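PDB 3MYR: nickel-dependent hydrogenase large subunit from Allochromatium vinosum, which catalyses the oxidation of molecular hydrogen at a nickel-iron centre, working with a small subunit to pass the electrons to an acceptor. Local coordinates for residues L90-N93 / L94-G97; I82-L86 / N87-I91. One frame throughout, in Å; residues are numbered along the deposited sequence.

Both contacts belong to helix 86-112 and illustrate how the setting of a helical turn changes what it does. Contact 1 lies inside the helix and the protein, its centre about 16 Å from that of the chain, and all its residues are buried. Contact 2 is the start of the helix, at about 24 Å, where Pro85 and Leu86 are partly exposed. Regular backbone bonds with a folded methionine side chain give way there to a shared carbonyl at the cap and to apolar contacts of Leu84 from the incoming loop and Leu86 on the first turn. The two share Leu90 and Ile91, and Leu84 CD1 packs 3.4 Å from Arg92 NH1, over a face of the guanidinium.

Contact 1: L90-N93 / L94-G97; sequences LIRN and LMIG
Met95 folds over the outer face of the flat peptide that joins Ile91 to Arg92. Its SD and CE lie above that plane, CE settling 3.8 Å from Arg92 CA, while the Ile91 O at the edge takes the backbone N-H of Met95 at 3.0 Å (Met95 N to Ile91 O). Met95 CG presses on the same oxygen at 3.3 Å. The other flat group, the guanidinium of Arg92, points away from this turn: an extended chain carries it to a salt bridge with Glu77, and its NH2 also binds Gly221 O.

A bend at the last torsion of Met95 (chi3 -36°) turns the methyl back toward the preceding turn, where CE meets Arg92 CG at 4.0 Å. Nearer its root, SD lies 3.8 Å from Ile91 CG2, the branch anti to the backbone N of Ile91. An alanine here keeps neither sulfur nor methyl, which would probably leave a gap beside Ile91 CG2 and Arg92 CG and hold both less firmly.

The neighbours on either side in sequence, Leu94 and Ile96, also lie against a carbonyl oxygen of the preceding turn, Leu94 CG resting 3.3 Å from Leu90 O and Ile96 CG1 3.2 Å from Arg92 O. Leu94 continues outward to Met444 and Trp447 of helix 426-456, and Ile96 to Ile70 of helix 67-80. Four successive i to i+4 bonds, ending with Gly97 N on Asn93 O, mark regular alpha-helix, here a buried turn of helix 86-112 whose Ile96 side chain lies about 10 Å from the nickel-iron centre.

Contact 2: I82-L86 / N87-I91; sequences IELPL and NAQLI
Leu86 and Leu90, one turn apart, meet through their side chains at the start of helix 86-112. Starting from Leu86 CB, which is close to the following backbone nitrogen, the chain leaves with CG anti to the backbone N (chi1 -180°), a turn that lays the branch beside the carbonyl carbon and within reach of Leu90. Leu86 CG then reaches Leu90 CD2 at 3.7 Å, and at the tip CD1 stays with the same methyl, 3.8 Å from Leu90 CD2. One methyl of Leu90 thus receives both the branch point and a tip of Leu86. Beneath this pair the backbone closes the turn, with Leu90 N donating to Leu86 O at 2.9 Å.

Pro85 holds the N-cap position and caps through its main-chain carbonyl. The oxygen accepts the N-H of Gln89 (Gln89 N to Pro85 O, 3.2 Å, 156° at the hydrogen) and, weakly, that of Ala88. Two donors of the first turn therefore converge on one oxygen. The proline ring adds an apolar contribution, Ala88 CB tucking against it 4.0 Å from Pro85 CD.

The loop adds a second apolar hold through Leu84, whose CB already points toward the helix. Its CD1 sits 4.0 Å from Ala88 CB and also lies over the flat face of the Gln89 amide, 3.9 Å from Gln89 CD; the two side chains cross at about a right angle. A bend at the second torsion of Gln89 (chi2 78°) swings the amide beneath that methyl.

Asn87 turns elsewhere, its ND2 binding the carbonyls of Asp459 and Lys461, just beyond helix 426-456. The cap thus joins the loop after helix 67-80, where Leu84 touches Glu77, to helix 86-112, with helix 426-456 flanking it through Asn454 and Leu451.

Contact 1: L90-N93 / L94-G97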
loop_
_atom_site.group_PDB
_atom_site.type_symbol
_atom_site.label_atom_id
_atom_site.label_comp_id
_atom_site.label_asym_id
_atom_site.label_seq_id
_atom_site.Cartn_x
_atom_site.Cartn_y
_atom_site.Cartn_z
ATOM N N LEU B 90 -0.046 -18.637 -12.855
ATOM C CA LEU B 90 -0.963 -19.038 -11.776
ATOM C C LEU B 90 -0.502 -18.529 -10.436
ATOM O O LEU B 90 -1.307 -18.079 -9.591
ATOM C CB LEU B 90 -1.059 -20.549 -11.672
ATOM C CG LEU B 90 -2.103 -21.254 -12.571
ATOM C CD1 LEU B 90 -3.215 -20.497 -13.229
ATOM C CD2 LEU B 90 -1.666 -22.438 -13.252
ATOM N N ILE B 91 0.795 -18.663 -10.188
ATOM C CA ILE B 91 1.329 -18.121 -8.945
ATOM C C ILE B 91 1.139 -16.586 -8.852
ATOM O O ILE B 91 0.715 -16.101 -7.814
ATOM C CB ILE B 91 2.774 -18.563 -8.687
ATOM C CG1 ILE B 91 2.752 -20.075 -8.356
ATOM C CG2 ILE B 91 3.422 -17.661 -7.480
ATOM C CD1 ILE B 91 4.207 -20.799 -8.487
ATOM N N ARG B 92 1.358 -15.861 -9.966
ATOM C CA ARG B 92 1.143 -14.455 -9.924
ATOM C C ARG B 92 -0.337 -14.130 -9.649
ATOM O O ARG B 92 -0.604 -13.257 -8.861
ATOM C CB ARG B 92 1.614 -13.728 -11.182
ATOM C CG ARG B 92 3.157 -13.503 -11.229
ATOM C CD ARG B 92 3.561 -12.881 -12.641
ATOM N NE ARG B 92 5.005 -12.722 -12.801
ATOM C CZ ARG B 92 5.575 -12.201 -13.884
ATOM N NH1 ARG B 92 4.794 -11.665 -14.862
ATOM N NH2 ARG B 92 6.898 -12.145 -13.953
ATOM N N ASN B 93 -1.269 -14.833 -10.293
ATOM C CA ASN B 93 -2.680 -14.606 -10.037
ATOM C C ASN B 93 -3.005 -14.824 -8.566
ATOM O O ASN B 93 -3.750 -14.038 -7.967
ATOM C CB ASN B 93 -3.600 -15.558 -10.846
ATOM C CG ASN B 93 -3.708 -15.192 -12.317
ATOM O OD1 ASN B 93 -4.313 -15.965 -13.114
ATOM N ND2 ASN B 93 -3.131 -14.073 -12.712
ATOM N N LEU B 94 -2.549 -15.952 -8.012
ATOM C CA LEU B 94 -2.782 -16.242 -6.605
ATOM C C LEU B 94 -2.251 -15.137 -5.668
ATOM O O LEU B 94 -2.936 -14.700 -4.714
ATOM C CB LEU B 94 -2.118 -17.582 -6.255
ATOM C CG LEU B 94 -2.876 -18.831 -6.753
ATOM C CD1 LEU B 94 -1.951 -20.082 -6.738
ATOM C CD2 LEU B 94 -4.136 -19.084 -5.862
ATOM N N MET B 95 -1.050 -14.639 -5.946
ATOM C CA MET B 95 -0.458 -13.579 -5.112
ATOM C C MET B 95 -1.262 -12.300 -5.302
ATOM O O MET B 95 -1.461 -11.552 -4.347
ATOM C CB MET B 95 1.006 -13.367 -5.523
ATOM C CG MET B 95 1.897 -14.557 -5.143
ATOM S SD MET B 95 3.643 -14.314 -5.642
ATOM C CE MET B 95 3.598 -13.443 -7.215
ATOM N N ILE B 96 -1.703 -12.016 -6.533
ATOM C CA ILE B 96 -2.526 -10.823 -6.752
ATOM C C ILE B 96 -3.836 -10.932 -5.989
ATOM O O ILE B 96 -4.214 -10.018 -5.270
ATOM C CB ILE B 96 -2.814 -10.561 -8.268
ATOM C CG1 ILE B 96 -1.523 -10.213 -8.977
ATOM C CG2 ILE B 96 -3.976 -9.466 -8.505
ATOM C CD1 ILE B 96 -1.655 -10.392 -10.546
ATOM N N GLY B 97 -4.515 -12.065 -6.098
ATOM C CA GLY B 97 -5.797 -12.270 -5.352
ATOM C C GLY B 97 -5.527 -12.115 -3.840
ATOM O O GLY B 97 -6.274 -11.419 -3.148
#

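Contact 2: I82-L86 / N87-I91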
loop_
_atom_site.group_PDB
_atom_site.type_symbol
_atom_site.label_atom_id
_atom_site.label_comp_id
_atom_site.label_asym_id
_atom_site.label_seq_id
_atom_site.Cartn_x
_atom_site.Cartn_y
_atom_site.Cartn_z
ATOM N N ILE B 82 8.548 -11.637 -23.612
ATOM C CA ILE B 82 8.806 -12.882 -22.945
ATOM C C ILE B 82 7.431 -13.458 -22.592
ATOM O O ILE B 82 6.636 -12.772 -21.980
ATOM C CB ILE B 82 9.581 -12.568 -21.692
ATOM C CG1 ILE B 82 10.898 -11.938 -22.100
ATOM C CG2 ILE B 82 9.723 -13.810 -20.810
ATOM C CD1 ILE B 82 11.691 -11.296 -20.899
ATOM N N GLU B 83 7.165 -14.716 -22.919
ATOM C CA GLU B 83 5.958 -15.423 -22.392
ATOM C C GLU B 83 6.282 -16.143 -21.092
ATOM O O GLU B 83 7.314 -16.809 -20.992
ATOM C CB GLU B 83 5.508 -16.541 -23.380
ATOM C CG GLU B 83 4.924 -16.074 -24.697
ATOM C CD GLU B 83 3.394 -15.956 -24.652
ATOM O OE1 GLU B 83 2.701 -16.828 -24.010
ATOM O OE2 GLU B 83 2.896 -14.981 -25.275
ATOM N N LEU B 84 5.387 -16.087 -20.122
ATOM C CA LEU B 84 5.601 -16.792 -18.863
ATOM C C LEU B 84 5.239 -18.254 -19.010
ATOM O O LEU B 84 4.227 -18.557 -19.629
ATOM C CB LEU B 84 4.659 -16.261 -17.787
ATOM C CG LEU B 84 4.859 -14.912 -17.148
ATOM C CD1 LEU B 84 4.016 -14.865 -15.844
ATOM C CD2 LEU B 84 6.311 -14.664 -16.876
ATOM N N PRO B 85 5.882 -19.124 -18.219
ATOM C CA PRO B 85 5.326 -20.476 -18.035
ATOM C C PRO B 85 4.024 -20.447 -17.244
ATOM O O PRO B 85 3.809 -19.571 -16.370
ATOM C CB PRO B 85 6.397 -21.206 -17.197
ATOM C CG PRO B 85 7.595 -20.262 -17.115
ATOM C CD PRO B 85 7.073 -18.868 -17.391
ATOM N N LEU B 86 3.173 -21.441 -17.467
ATOM C CA LEU B 86 1.833 -21.437 -16.843
ATOM C C LEU B 86 1.953 -21.318 -15.298
ATOM O O LEU B 86 1.176 -20.593 -14.667
ATOM C CB LEU B 86 1.059 -22.703 -17.213
ATOM C CG LEU B 86 -0.355 -22.832 -16.639
ATOM C CD1 LEU B 86 -1.247 -21.611 -16.941
ATOM C CD2 LEU B 86 -1.019 -24.095 -17.298
ATOM N N ASN B 87 2.880 -22.060 -14.688
ATOM C CA ASN B 87 2.894 -22.100 -13.209
ATOM C C ASN B 87 3.223 -20.701 -12.714
ATOM O O ASN B 87 2.697 -20.262 -11.695
ATOM C CB ASN B 87 3.976 -23.035 -12.681
ATOM C CG ASN B 87 3.650 -24.477 -12.907
ATOM O OD1 ASN B 87 2.481 -24.853 -12.963
ATOM N ND2 ASN B 87 4.706 -25.327 -13.060
ATOM N N ALA B 88 4.076 -19.965 -13.446
ATOM C CA ALA B 88 4.391 -18.616 -12.995
ATOM C C ALA B 88 3.133 -17.739 -13.037
ATOM O O ALA B 88 2.898 -16.877 -12.162
ATOM C CB ALA B 88 5.525 -18.001 -13.856
ATOM N N GLN B 89 2.355 -17.895 -14.096
ATOM C CA GLN B 89 1.192 -17.070 -14.276
ATOM C C GLN B 89 0.141 -17.362 -13.199
ATOM O O GLN B 89 -0.438 -16.439 -12.629
ATOM C CB GLN B 89 0.597 -17.244 -15.698
ATOM C CG GLN B 89 -0.447 -16.135 -15.999
ATOM C CD GLN B 89 0.202 -14.770 -16.373
ATOM O OE1 GLN B 89 0.357 -14.443 -17.554
ATOM N NE2 GLN B 89 0.502 -13.965 -15.379
ATOM N N LEU B 90 -0.046 -18.637 -12.855
ATOM C CA LEU B 90 -0.963 -19.038 -11.776
ATOM C C LEU B 90 -0.502 -18.529 -10.436
ATOM O O LEU B 90 -1.307 -18.079 -9.591
ATOM C CB LEU B 90 -1.059 -20.549 -11.672
ATOM C CG LEU B 90 -2.103 -21.254 -12.571
ATOM C CD1 LEU B 90 -3.215 -20.497 -13.229
ATOM C CD2 LEU B 90 -1.666 -22.438 -13.252
ATOM N N ILE B 91 0.795 -18.663 -10.188
ATOM C CA ILE B 91 1.329 -18.121 -8.945
ATOM C C ILE B 91 1.139 -16.586 -8.852
ATOM O O ILE B 91 0.715 -16.101 -7.814
ATOM C CB ILE B 91 2.774 -18.563 -8.687
ATOM C CG1 ILE B 91 2.752 -20.075 -8.356
ATOM C CG2 ILE B 91 3.422 -17.661 -7.480
ATOM C CD1 ILE B 91 4.207 -20.799 -8.487
#